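Local coordinates for 11S globulin seed storage protein (Amaranthus hypochondriacus, PDB 3QAC), which probably serves as a nutrient reservoir of the seed, a storage globulin whose subunit carries two cupin domains, at residues G49-R54 and I164-H169; I57-L62 and A150-D155; N210-F215 and Q232-E237; P338-N343 and P381-I386; N346-V351 and E370-G375. All coordinates share one frame; numbering follows the deposited sequence.

Contact 1 (G49-R54 and I164-H169)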
# COMPACT_ATOMS: atom_id res chain seq x y z
N GLY A 49 11.31 -4.44 7.74
CA GLY A 49 10.28 -5.36 7.28
C GLY A 49 10.83 -6.31 6.24
O GLY A 49 10.20 -6.59 5.21
N VAL A 50 12.03 -6.82 6.50
CA VAL A 50 12.64 -7.75 5.57
C VAL A 50 13.30 -8.85 6.33
O VAL A 50 13.45 -8.79 7.56
CB VAL A 50 13.68 -7.07 4.68
CG1 VAL A 50 13.03 -5.90 3.90
CG2 VAL A 50 14.85 -6.58 5.51
N SER A 51 13.67 -9.89 5.61
CA SER A 51 14.50 -10.94 6.14
C SER A 51 15.61 -11.13 5.13
O SER A 51 15.48 -10.79 3.96
CB SER A 51 13.72 -12.23 6.34
OG SER A 51 12.72 -12.08 7.35
N VAL A 52 16.73 -11.65 5.59
CA VAL A 52 17.83 -11.91 4.70
C VAL A 52 18.28 -13.34 4.92
O VAL A 52 18.39 -13.81 6.07
CB VAL A 52 18.99 -10.90 4.92
CG1 VAL A 52 20.16 -11.21 4.03
CG2 VAL A 52 18.51 -9.48 4.68
N ILE A 53 18.49 -14.03 3.81
CA ILE A 53 19.17 -15.31 3.82
C ILE A 53 20.33 -15.34 2.84
O ILE A 53 20.41 -14.53 1.91
CB ILE A 53 18.24 -16.47 3.50
CG1 ILE A 53 17.65 -16.30 2.10
CG2 ILE A 53 17.14 -16.57 4.55
CD1 ILE A 53 17.00 -17.59 1.59
N ARG A 54 21.24 -16.27 3.06
CA ARG A 54 22.32 -16.50 2.14
C ARG A 54 22.37 -18.00 1.92
O ARG A 54 22.40 -18.76 2.88
CB ARG A 54 23.64 -15.96 2.68
CG ARG A 54 24.86 -16.42 1.90
CD ARG A 54 26.13 -15.78 2.44
NE ARG A 54 26.40 -16.17 3.82
CZ ARG A 54 26.94 -15.37 4.73
NH1 ARG A 54 27.14 -15.80 5.97
NH2 ARG A 54 27.26 -14.12 4.41
N ILE A 164 14.41 -10.83 1.37
CA ILE A 164 13.01 -11.25 1.32
C ILE A 164 12.15 -10.15 1.91
O ILE A 164 12.21 -9.88 3.11
CB ILE A 164 12.76 -12.53 2.11
CG1 ILE A 164 13.81 -13.59 1.76
CG2 ILE A 164 11.35 -13.04 1.84
CD1 ILE A 164 13.66 -14.85 2.55
N ASP A 165 11.34 -9.52 1.07
CA ASP A 165 10.68 -8.30 1.46
C ASP A 165 9.30 -8.60 2.02
O ASP A 165 8.28 -8.40 1.34
CB ASP A 165 10.59 -7.34 0.28
CG ASP A 165 9.85 -6.09 0.63
OD1 ASP A 165 9.81 -5.78 1.84
OD2 ASP A 165 9.31 -5.42 -0.29
N THR A 166 9.27 -9.08 3.26
CA THR A 166 8.06 -9.58 3.88
C THR A 166 7.05 -8.47 4.02
O THR A 166 5.85 -8.72 4.02
CB THR A 166 8.38 -10.16 5.26
OG1 THR A 166 9.26 -9.27 5.94
CG2 THR A 166 9.10 -11.48 5.12
N ALA A 167 7.51 -7.23 4.13
CA ALA A 167 6.61 -6.09 4.24
C ALA A 167 6.06 -5.59 2.89
O ALA A 167 5.33 -4.61 2.84
CB ALA A 167 7.30 -4.95 4.98
N ASN A 168 6.43 -6.25 1.80
CA ASN A 168 5.92 -5.88 0.47
C ASN A 168 4.41 -6.01 0.45
O ASN A 168 3.87 -6.97 0.98
CB ASN A 168 6.52 -6.80 -0.60
CG ASN A 168 6.52 -6.16 -2.01
OD1 ASN A 168 5.56 -6.30 -2.78
ND2 ASN A 168 7.59 -5.48 -2.34
N HIS A 169 3.75 -5.05 -0.19
CA HIS A 169 2.32 -5.15 -0.48
C HIS A 169 1.97 -6.50 -1.10
O HIS A 169 0.87 -7.01 -0.90
CB HIS A 169 1.90 -4.04 -1.46
CG HIS A 169 2.22 -4.35 -2.90
ND1 HIS A 169 3.48 -4.15 -3.44
CD2 HIS A 169 1.45 -4.86 -3.89
CE1 HIS A 169 3.46 -4.51 -4.72
NE2 HIS A 169 2.25 -4.95 -5.01
O HOH W 1 10.59 -10.57 7.78
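S51 and I164 form a buried antiparallel hydrogen-bonded pair in the N-terminal cupin, where strand 51-57 begins and strand 158-164 gives way to a turn. S51 N donates to I164 O (2.9 Å), and I164 N returns a nearly straight bond to S51 O (2.8 Å, 171°). Beyond the pair, D165 to N168 fold into a type I turn that closes on G49 O: A167 N bonds to G49 O at 3.0 Å. Glycine suits position 49 because phi is positive there and A167 CB lies where a side chain would have to stand. The short hydroxyl side chains of S51 and T166 share one water, and S51 OG also bonds to S40. D165 holds CG anti to its backbone N (chi1 177°), which brings OD1 to 3.8 Å from V50 CG1 while OD2 accepts from N168 ND2 at 2.7 Å, on the anti side of the carboxylate and tilted 28° out of its plane. An alanine at D165 would probably leave the N168 amide held less firmly, with L321 O still beside it but its carboxylate mate gone. Strands 51-57 and 158-164 are neighbours in one antiparallel sheet of the cupin jelly-roll, and the turn D165-N168 ends their pairing.

Contact 2 (I57-L62 and A150-D155)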
# COMPACT_ATOMS: atom_id res chain seq x y z
N ILE A 57 25.12 -23.07 -2.37
CA ILE A 57 24.78 -24.31 -3.03
C ILE A 57 26.06 -24.89 -3.60
O ILE A 57 26.69 -24.28 -4.48
CB ILE A 57 23.82 -24.06 -4.21
CG1 ILE A 57 22.62 -23.24 -3.74
CG2 ILE A 57 23.40 -25.37 -4.85
CD1 ILE A 57 21.66 -22.89 -4.85
N GLU A 58 26.44 -26.05 -3.09
CA GLU A 58 27.65 -26.71 -3.56
C GLU A 58 27.53 -27.07 -5.04
O GLU A 58 26.42 -27.18 -5.57
CB GLU A 58 27.94 -27.96 -2.72
CG GLU A 58 28.11 -27.70 -1.23
CD GLU A 58 28.22 -28.98 -0.44
OE1 GLU A 58 28.46 -30.04 -1.07
OE2 GLU A 58 28.05 -28.95 0.80
N PRO A 59 28.67 -27.25 -5.73
CA PRO A 59 28.62 -27.71 -7.12
C PRO A 59 27.75 -28.96 -7.26
O PRO A 59 27.75 -29.83 -6.38
CB PRO A 59 30.08 -28.02 -7.45
CG PRO A 59 30.87 -27.15 -6.53
CD PRO A 59 30.05 -27.00 -5.27
N HIS A 60 27.00 -29.03 -8.36
CA HIS A 60 26.06 -30.13 -8.61
C HIS A 60 24.91 -30.17 -7.61
O HIS A 60 24.19 -31.16 -7.52
CB HIS A 60 26.78 -31.48 -8.65
CG HIS A 60 27.86 -31.56 -9.67
ND1 HIS A 60 27.72 -31.04 -10.94
CD2 HIS A 60 29.11 -32.08 -9.62
CE1 HIS A 60 28.83 -31.24 -11.63
NE2 HIS A 60 29.69 -31.87 -10.84
N GLY A 61 24.73 -29.07 -6.88
CA GLY A 61 23.64 -28.93 -5.92
C GLY A 61 22.37 -28.33 -6.50
O GLY A 61 22.40 -27.34 -7.24
N LEU A 62 21.25 -28.92 -6.13
CA LEU A 62 19.96 -28.48 -6.63
C LEU A 62 19.08 -27.93 -5.51
O LEU A 62 18.57 -28.69 -4.68
CB LEU A 62 19.26 -29.65 -7.33
CG LEU A 62 17.85 -29.42 -7.85
CD1 LEU A 62 17.84 -28.30 -8.87
CD2 LEU A 62 17.36 -30.69 -8.47
N ALA A 150 16.98 -23.67 -8.20
CA ALA A 150 18.28 -23.25 -8.71
C ALA A 150 19.22 -24.44 -8.71
O ALA A 150 19.06 -25.39 -7.94
CB ALA A 150 18.84 -22.13 -7.88
N TYR A 151 20.21 -24.39 -9.59
CA TYR A 151 21.19 -25.45 -9.67
C TYR A 151 22.56 -24.90 -9.98
O TYR A 151 22.72 -24.05 -10.86
CB TYR A 151 20.77 -26.48 -10.72
CG TYR A 151 21.84 -27.50 -11.01
CD1 TYR A 151 22.05 -28.57 -10.14
CD2 TYR A 151 22.63 -27.40 -12.14
CE1 TYR A 151 23.03 -29.51 -10.41
CE2 TYR A 151 23.61 -28.34 -12.42
CZ TYR A 151 23.80 -29.39 -11.54
OH TYR A 151 24.76 -30.33 -11.82
N ASN A 152 23.55 -25.36 -9.23
CA ASN A 152 24.91 -24.93 -9.49
C ASN A 152 25.60 -25.85 -10.49
O ASN A 152 26.05 -26.93 -10.15
CB ASN A 152 25.72 -24.84 -8.21
CG ASN A 152 27.12 -24.32 -8.46
OD1 ASN A 152 27.48 -23.98 -9.59
ND2 ASN A 152 27.93 -24.26 -7.40
N ASN A 153 25.67 -25.40 -11.73
CA ASN A 153 26.33 -26.18 -12.77
C ASN A 153 27.76 -25.72 -12.97
O ASN A 153 28.41 -26.07 -13.94
CB ASN A 153 25.53 -26.12 -14.07
CG ASN A 153 25.56 -24.74 -14.72
OD1 ASN A 153 25.06 -24.56 -15.84
ND2 ASN A 153 26.15 -23.76 -14.03
N GLY A 154 28.24 -24.92 -12.02
CA GLY A 154 29.60 -24.42 -12.05
C GLY A 154 30.52 -25.21 -11.15
O GLY A 154 30.15 -26.25 -10.62
N ASP A 155 31.73 -24.68 -10.96
CA ASP A 155 32.78 -25.40 -10.24
C ASP A 155 33.00 -24.89 -8.82
O ASP A 155 33.42 -25.65 -7.95
CB ASP A 155 34.09 -25.40 -11.05
CG ASP A 155 34.23 -24.18 -11.97
OD1 ASP A 155 34.68 -24.37 -13.13
OD2 ASP A 155 33.89 -23.05 -11.56
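N152 is gripped by the turn E58-G61, and this is the tight half of the contact. Its backbone N donates to G61 O (3.0 Å, 162°), and its O accepts from H60 N at 2.9 Å. G61 is buried in the fourth place of the turn, where a side chain would strike E58 O. The N152 side chain lies with CG anti to the backbone N (chi1 -177°), which carries ND2 to I57 O, just ahead of the turn, at 3.2 Å; ND2 has Q156 O as a second acceptor. On the other branch OD1 accepts from G154 N, closing an Asx turn, so the short amide of asparagine serves both its own loop and the facing one. Next to it L62 and Y151 form a non-hydrogen-bonded pair, their side chains crossing at about a right angle with L62 CD1 3.9 Å from Y151 CB. I57 CD1 meets A150 CB in the same buried region, and I429 of the second subunit packs on L62.

The outer half is looser and reaches solvent. P59, whose fixed phi fits the second place of a type II turn, rests its CG 3.3 Å from D155 O on an exposed loop. H60 takes the third place with positive phi; its imidazole lies alongside the Y151 side chain, and ND1 donates to Y151 OH at 3.2 Å, with the hydroxyl near the imidazole plane. The turn carries the chain from strand 51-57 of one sheet into strand 61-68 of the other, a corner of the cupin jelly-roll.

Contact 3 (N210-F215 and Q232-E237)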
# COMPACT_ATOMS: atom_id res chain seq x y z
N ASN A 210 7.21 -30.69 2.54
CA ASN A 210 6.84 -29.92 1.35
C ASN A 210 5.33 -29.97 1.14
O ASN A 210 4.66 -30.80 1.75
CB ASN A 210 7.58 -30.44 0.10
CG ASN A 210 6.96 -31.72 -0.46
OD1 ASN A 210 5.82 -31.72 -0.90
ND2 ASN A 210 7.73 -32.81 -0.46
N ILE A 211 4.79 -29.10 0.30
CA ILE A 211 3.34 -28.95 0.27
C ILE A 211 2.62 -30.24 -0.09
O ILE A 211 1.49 -30.46 0.33
CB ILE A 211 2.86 -27.82 -0.67
CG1 ILE A 211 3.11 -28.18 -2.12
CG2 ILE A 211 3.51 -26.51 -0.29
CD1 ILE A 211 2.57 -27.13 -3.05
N PHE A 212 3.28 -31.09 -0.87
CA PHE A 212 2.67 -32.34 -1.29
C PHE A 212 2.42 -33.25 -0.10
O PHE A 212 1.39 -33.92 -0.04
CB PHE A 212 3.51 -33.04 -2.35
CG PHE A 212 3.53 -32.33 -3.66
CD1 PHE A 212 4.72 -31.92 -4.23
CD2 PHE A 212 2.35 -32.05 -4.32
CE1 PHE A 212 4.73 -31.26 -5.45
CE2 PHE A 212 2.35 -31.38 -5.52
CZ PHE A 212 3.55 -30.98 -6.09
N ARG A 213 3.35 -33.25 0.86
CA ARG A 213 3.16 -34.04 2.07
C ARG A 213 1.80 -33.75 2.70
O ARG A 213 1.23 -34.60 3.39
CB ARG A 213 4.28 -33.76 3.09
CG ARG A 213 3.81 -33.86 4.54
CD ARG A 213 4.88 -34.40 5.48
NE ARG A 213 4.32 -34.64 6.81
CZ ARG A 213 4.98 -35.17 7.83
NH1 ARG A 213 6.26 -35.52 7.69
NH2 ARG A 213 4.38 -35.34 9.00
N GLY A 214 1.27 -32.56 2.45
CA GLY A 214 0.01 -32.17 3.05
C GLY A 214 -1.20 -32.89 2.47
O GLY A 214 -2.20 -33.08 3.15
N PHE A 215 -1.12 -33.27 1.21
CA PHE A 215 -2.29 -33.85 0.58
C PHE A 215 -2.44 -35.35 0.83
O PHE A 215 -1.45 -36.09 0.98
CB PHE A 215 -2.32 -33.56 -0.92
CG PHE A 215 -2.52 -32.10 -1.26
CD1 PHE A 215 -3.79 -31.54 -1.22
CD2 PHE A 215 -1.44 -31.30 -1.63
CE1 PHE A 215 -3.99 -30.21 -1.53
CE2 PHE A 215 -1.62 -29.97 -1.95
CZ PHE A 215 -2.90 -29.41 -1.91
N GLN A 232 3.89 -40.89 -3.20
CA GLN A 232 4.62 -40.83 -1.93
C GLN A 232 5.99 -40.20 -2.09
O GLN A 232 6.55 -39.63 -1.15
CB GLN A 232 4.81 -42.23 -1.35
CG GLN A 232 3.54 -42.96 -1.03
CD GLN A 232 3.82 -44.32 -0.40
OE1 GLN A 232 3.51 -44.54 0.77
NE2 GLN A 232 4.43 -45.22 -1.17
N LYS A 233 6.55 -40.34 -3.29
CA LYS A 233 7.82 -39.71 -3.59
C LYS A 233 7.65 -38.19 -3.57
O LYS A 233 8.47 -37.46 -3.02
CB LYS A 233 8.34 -40.20 -4.94
CG LYS A 233 8.64 -41.69 -4.93
CD LYS A 233 9.57 -42.04 -3.78
CE LYS A 233 11.04 -41.88 -4.18
NZ LYS A 233 11.51 -43.00 -5.07
N LEU A 234 6.56 -37.72 -4.17
CA LEU A 234 6.19 -36.32 -4.05
C LEU A 234 6.24 -35.89 -2.59
O LEU A 234 6.77 -34.83 -2.26
CB LEU A 234 4.79 -36.09 -4.62
CG LEU A 234 4.72 -35.41 -5.99
CD1 LEU A 234 5.97 -35.67 -6.82
CD2 LEU A 234 3.46 -35.79 -6.76
N GLN A 235 5.73 -36.73 -1.70
CA GLN A 235 5.56 -36.29 -0.33
C GLN A 235 6.85 -36.37 0.45
O GLN A 235 6.98 -35.77 1.52
CB GLN A 235 4.44 -37.08 0.34
CG GLN A 235 3.13 -36.90 -0.38
CD GLN A 235 2.05 -37.80 0.14
OE1 GLN A 235 2.26 -38.99 0.37
NE2 GLN A 235 0.86 -37.24 0.32
N ALA A 236 7.82 -37.08 -0.12
CA ALA A 236 9.17 -37.13 0.41
C ALA A 236 9.21 -37.34 1.92
O ALA A 236 10.09 -36.83 2.60
CB ALA A 236 9.94 -35.88 0.04
N GLU A 237 8.26 -38.10 2.44
CA GLU A 237 8.27 -38.42 3.86
C GLU A 237 9.58 -39.14 4.22
O GLU A 237 10.08 -39.03 5.33
CB GLU A 237 7.04 -39.28 4.19
CG GLU A 237 6.41 -39.89 2.93
CD GLU A 237 4.91 -40.11 3.06
OE1 GLU A 237 4.33 -39.67 4.08
OE2 GLU A 237 4.31 -40.72 2.14
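R213 and Q235 bring their CA atoms within 4.1 Å of each other, where residues 211-214, helical in their backbone angles, abut the last residues of helix 228-235 and A236 leaves that helix with positive phi. N210 ties the two backbones together. Its CG sits between the backbone N and the carbonyl carbon (chi1 78°), which folds the amide back over its own chain: OD1 accepts from F212 N at 2.6 Å, an Asx turn, and more weakly from R213 N. ND2 faces the other way and donates to L234 O at 2.9 Å, in the plane of that carbonyl; G185 O is a further acceptor. Asparagine fits because one compact amide can accept from its own turn and donate to the helix end. A leucine in its place has no amide for L234 O or F212 N, and the turn would probably be held less firmly against the helix end.

Beside this bond the packing is apolar: L234 CG lies over one face of the F212 ring in a CH-pi contact, 4.1 Å from the ring centroid and offset toward the rim. Q235 adds a mixed contact. It lays its CG 3.5 Å from F212 O, and its extended chain takes NE2 to a weak bond with the same oxygen, while OE1 bonds to T217. R213 CB touches Q235 O at 3.7 Å. Y430 of the second subunit packs on F212, and K233 bonds to Q431 O of that subunit. Such helices, projecting from a cupin barrel and packing against the next subunit, are characteristic of the trimers of seed storage globulins.

Contact 4 (P338-N343 and P381-I386)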
# COMPACT_ATOMS: atom_id res chain seq x y z
N PRO A 338 28.88 11.22 3.07
CA PRO A 338 27.69 11.07 3.89
C PRO A 338 26.48 11.32 3.01
O PRO A 338 26.45 12.30 2.28
CB PRO A 338 27.83 12.19 4.93
CG PRO A 338 29.30 12.45 5.01
CD PRO A 338 29.80 12.25 3.61
N HIS A 339 25.51 10.42 3.06
CA HIS A 339 24.31 10.56 2.26
C HIS A 339 23.18 9.92 3.02
O HIS A 339 23.39 9.20 3.99
CB HIS A 339 24.47 9.84 0.93
CG HIS A 339 24.81 8.40 1.08
ND1 HIS A 339 26.04 7.98 1.52
CD2 HIS A 339 24.07 7.28 0.88
CE1 HIS A 339 26.06 6.66 1.57
NE2 HIS A 339 24.88 6.21 1.19
N TYR A 340 21.96 10.19 2.56
CA TYR A 340 20.81 9.51 3.10
C TYR A 340 19.94 9.08 1.96
O TYR A 340 19.90 9.72 0.92
CB TYR A 340 20.06 10.43 4.04
CG TYR A 340 19.26 11.52 3.36
CD1 TYR A 340 19.85 12.70 2.96
CD2 TYR A 340 17.90 11.36 3.17
CE1 TYR A 340 19.10 13.71 2.37
CE2 TYR A 340 17.15 12.35 2.60
CZ TYR A 340 17.74 13.52 2.20
OH TYR A 340 16.96 14.50 1.62
N ASN A 341 19.25 7.98 2.15
CA ASN A 341 18.31 7.50 1.17
C ASN A 341 16.95 8.13 1.43
O ASN A 341 16.45 8.10 2.57
CB ASN A 341 18.27 5.98 1.24
CG ASN A 341 19.64 5.35 0.97
OD1 ASN A 341 19.96 5.01 -0.17
ND2 ASN A 341 20.47 5.21 2.03
N LEU A 342 16.37 8.71 0.37
CA LEU A 342 15.13 9.49 0.51
C LEU A 342 13.94 8.62 0.79
O LEU A 342 13.05 9.00 1.54
CB LEU A 342 14.78 10.26 -0.76
CG LEU A 342 15.64 11.30 -1.47
CD1 LEU A 342 14.81 12.55 -1.77
CD2 LEU A 342 16.93 11.62 -0.76
N ASN A 343 13.92 7.45 0.17
CA ASN A 343 12.65 6.75 0.04
C ASN A 343 12.61 5.31 0.55
O ASN A 343 11.57 4.67 0.51
CB ASN A 343 12.15 6.84 -1.42
CG ASN A 343 13.28 6.88 -2.42
OD1 ASN A 343 14.36 6.34 -2.18
ND2 ASN A 343 13.04 7.52 -3.57
N PRO A 381 18.10 2.44 8.01
CA PRO A 381 16.70 2.85 7.86
C PRO A 381 16.56 4.07 6.95
O PRO A 381 17.43 4.96 6.90
CB PRO A 381 16.27 3.20 9.29
CG PRO A 381 17.30 2.49 10.19
CD PRO A 381 18.58 2.57 9.39
N GLN A 382 15.44 4.09 6.22
CA GLN A 382 15.08 5.22 5.38
C GLN A 382 15.41 6.51 6.10
O GLN A 382 15.04 6.69 7.26
CB GLN A 382 13.59 5.22 5.05
CG GLN A 382 13.14 6.50 4.32
CD GLN A 382 11.63 6.62 4.16
OE1 GLN A 382 11.15 7.40 3.34
NE2 GLN A 382 10.87 5.85 4.95
N ASN A 383 16.11 7.39 5.39
CA ASN A 383 16.39 8.74 5.85
C ASN A 383 17.53 8.81 6.84
O ASN A 383 18.01 9.89 7.13
CB ASN A 383 15.13 9.42 6.41
CG ASN A 383 14.23 10.01 5.31
OD1 ASN A 383 13.32 10.79 5.60
ND2 ASN A 383 14.49 9.63 4.05
N PHE A 384 17.98 7.67 7.36
CA PHE A 384 19.15 7.68 8.23
C PHE A 384 20.39 8.04 7.42
O PHE A 384 20.68 7.43 6.38
CB PHE A 384 19.33 6.35 8.97
CG PHE A 384 18.46 6.19 10.22
CD1 PHE A 384 18.95 5.53 11.34
CD2 PHE A 384 17.17 6.69 10.25
CE1 PHE A 384 18.16 5.36 12.49
CE2 PHE A 384 16.37 6.55 11.40
CZ PHE A 384 16.88 5.87 12.52
N ALA A 385 21.14 9.02 7.90
CA ALA A 385 22.35 9.45 7.23
C ALA A 385 23.49 8.48 7.46
O ALA A 385 23.65 7.92 8.55
CB ALA A 385 22.74 10.83 7.68
N ILE A 386 24.29 8.29 6.41
CA ILE A 386 25.35 7.31 6.42
C ILE A 386 26.56 7.70 5.56
O ILE A 386 26.40 8.35 4.52
CB ILE A 386 24.82 5.91 6.05
CG1 ILE A 386 25.97 4.95 5.78
CG2 ILE A 386 23.89 5.97 4.83
CD1 ILE A 386 25.54 3.56 5.49
O HOH W 2 19.13 6.41 4.48
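I386 CG2 lies over one face of the H339 imidazole, 4.0 Å from its centroid and offset toward the rim, a CH-pi contact between side chains that point the same way. F408 meets the H339 ring edge-to-face, and H339 ND1 bonds to A337 O. At the edge of the Y340 ring, in its plane, stands N383 ND2, 3.9 Å from Y340 CD2, with amide and ring turned 84° apart. The phenol reaches the third subunit, where OH bonds to G145 O and the ring stacks with F67 of that subunit. Within the other segment P381 CG sits over a face of the F384 ring.

Strand 335-341 runs antiparallel to strand 385-391 here, a pair in one sheet of the C-terminal cupin jelly-roll. H339 N donates to I386 O at 2.7 Å and I386 N to H339 O, also at 2.7 Å. Beyond this pair the strands part and the type II turn P381-F384 fills in. N383 takes its third place with positive phi, which asparagine tolerates better than most residues. CG lies anti to the carbonyl carbon (chi1 -81°), and ND2 swings back to N341 O at 2.9 Å, in the plane of its own amide; N383 N donates to the same oxygen, so two bonds grip N341 O. ND2 also reaches L342 O at 3.0 Å, but from above that carbonyl plane, 54° out of it. One water links the segments, accepting from N341 N at 2.8 Å and lying within reach of F384 O.

Contact 5 (N346-V351 and E370-G375)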
# COMPACT_ATOMS: atom_id res chain seq x y z
N ASN A 346 17.78 0.62 3.52
CA ASN A 346 18.87 0.08 2.77
C ASN A 346 19.51 -1.07 3.53
O ASN A 346 20.11 -0.86 4.60
CB ASN A 346 19.87 1.20 2.56
CG ASN A 346 20.85 0.86 1.53
OD1 ASN A 346 21.31 -0.28 1.48
ND2 ASN A 346 21.17 1.82 0.66
N ILE A 347 19.37 -2.28 3.02
CA ILE A 347 20.02 -3.39 3.67
C ILE A 347 21.34 -3.54 2.97
O ILE A 347 21.42 -4.14 1.90
CB ILE A 347 19.21 -4.71 3.63
CG1 ILE A 347 17.95 -4.59 4.49
CG2 ILE A 347 20.03 -5.86 4.20
CD1 ILE A 347 16.95 -3.52 3.99
N MET A 348 22.36 -2.94 3.56
CA MET A 348 23.69 -3.01 2.98
C MET A 348 24.49 -4.21 3.47
O MET A 348 24.92 -4.27 4.62
CB MET A 348 24.49 -1.76 3.28
CG MET A 348 25.93 -2.01 2.95
SD MET A 348 26.91 -0.57 3.13
CE MET A 348 26.59 -0.21 4.84
N TYR A 349 24.69 -5.13 2.56
CA TYR A 349 25.46 -6.33 2.77
C TYR A 349 26.87 -6.14 2.26
O TYR A 349 27.09 -5.71 1.11
CB TYR A 349 24.83 -7.40 1.92
CG TYR A 349 25.52 -8.72 1.95
CD1 TYR A 349 25.37 -9.58 3.04
CD2 TYR A 349 26.29 -9.14 0.88
CE1 TYR A 349 25.98 -10.80 3.06
CE2 TYR A 349 26.91 -10.38 0.90
CZ TYR A 349 26.75 -11.20 2.00
OH TYR A 349 27.35 -12.44 2.04
N CYS A 350 27.85 -6.47 3.10
CA CYS A 350 29.23 -6.36 2.66
C CYS A 350 29.66 -7.58 1.89
O CYS A 350 29.63 -8.70 2.41
CB CYS A 350 30.19 -6.13 3.82
SG CYS A 350 31.89 -6.07 3.22
N VAL A 351 30.07 -7.35 0.66
CA VAL A 351 30.49 -8.41 -0.24
C VAL A 351 31.97 -8.75 -0.06
O VAL A 351 32.32 -9.92 0.04
CB VAL A 351 30.22 -8.06 -1.72
CG1 VAL A 351 30.76 -9.13 -2.63
CG2 VAL A 351 28.72 -7.89 -1.94
N GLU A 370 31.09 1.25 13.29
CA GLU A 370 31.79 -0.02 13.38
C GLU A 370 32.31 -0.30 11.99
O GLU A 370 31.95 0.40 11.03
CB GLU A 370 30.80 -1.12 13.78
CG GLU A 370 31.34 -2.17 14.77
CD GLU A 370 30.65 -3.53 14.63
OE1 GLU A 370 29.54 -3.70 15.20
OE2 GLU A 370 31.23 -4.42 13.95
N GLU A 371 33.15 -1.33 11.86
CA GLU A 371 33.65 -1.76 10.56
C GLU A 371 32.85 -2.94 10.05
O GLU A 371 32.66 -3.92 10.77
CB GLU A 371 35.11 -2.18 10.67
CG GLU A 371 36.07 -1.07 11.03
CD GLU A 371 37.44 -1.61 11.45
OE1 GLU A 371 37.74 -2.79 11.14
OE2 GLU A 371 38.21 -0.85 12.09
N LEU A 372 32.41 -2.86 8.80
CA LEU A 372 31.72 -3.99 8.18
C LEU A 372 32.71 -4.73 7.33
O LEU A 372 33.53 -4.11 6.65
CB LEU A 372 30.62 -3.50 7.26
CG LEU A 372 29.13 -3.44 7.58
CD1 LEU A 372 28.40 -3.57 6.22
CD2 LEU A 372 28.70 -4.50 8.54
N SER A 373 32.62 -6.06 7.34
CA SER A 373 33.44 -6.88 6.44
C SER A 373 32.63 -8.01 5.86
O SER A 373 31.42 -8.11 6.08
CB SER A 373 34.67 -7.42 7.17
OG SER A 373 34.34 -7.89 8.46
N ARG A 374 33.31 -8.88 5.12
CA ARG A 374 32.67 -9.94 4.36
C ARG A 374 31.51 -10.56 5.13
O ARG A 374 31.66 -10.97 6.28
CB ARG A 374 33.70 -11.02 3.96
CG ARG A 374 33.14 -12.30 3.30
CD ARG A 374 31.72 -12.09 2.73
NE ARG A 374 30.98 -13.31 2.33
CZ ARG A 374 30.65 -14.33 3.12
NH1 ARG A 374 31.03 -14.38 4.40
NH2 ARG A 374 29.95 -15.35 2.62
N GLY A 375 30.34 -10.61 4.49
CA GLY A 375 29.25 -11.43 4.95
C GLY A 375 28.41 -10.79 6.03
O GLY A 375 27.44 -11.38 6.49
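C350 O accepts from G375 N at 2.9 Å, the hydrogen bond that joins the two segments where they come closest. Their strands do not lie flat together: the axes of 346-351 and 370-373 pass 6.8 Å apart with 63° between their directions.

Apolar contacts fill the angle between them. L372 CD1 touches C350 CB at 3.9 Å and M348 CE at 4.1 Å. M348 brings its methyl there by bending at the last torsion (chi3 58°), which its flexible chain allows. C350 is small enough to let S373 O come within 3.2 Å of its CB.

Polar and flat groups meet near Y349 and V351, at the C-terminal end of strand 346-351. Y349 OH lies over one face of the R374 guanidinium, 3.7 Å from R374 NE, the two planes 68° apart, and the same hydroxyl is 3.6 Å from G375 CA. At the guanidinium edge stands V351 O. The hydroxyl has its main hydrogen-bond partner in E77 of the N-terminal cupin, with R54 beside it. Glycine fits position 375 since phi is positive and a side chain would collide with R374 NH1.

Strand 366-373 lies in one sheet, while strand 377-380, which follows G375, joins the sheet of 346-351; the contact thus marks the passage between the two sheets of the C-terminal cupin, at its interface with the N-terminal one.

How the contacts relate
Along the chain contact 2 is nested inside the loop closed by contact 1, both in the N-terminal cupin with centres 24 Å apart; contact 3 follows, and contact 5 is then nested inside contact 4 in the C-terminal cupin, 16 Å between centres. The two domains meet where contact 1 touches contact 5, with R54 reaching across and V50 packing on I347. Contacts 4 and 5 touch through I386 and M348. Contact 3 lies about 46 Å from contact 4, centre to centre, on the opposite side of the chain's centre. Contact 3, like contact 2, meets the second subunit and contact 4 the third, so the two ends of the subunit face different neighbours in the trimer.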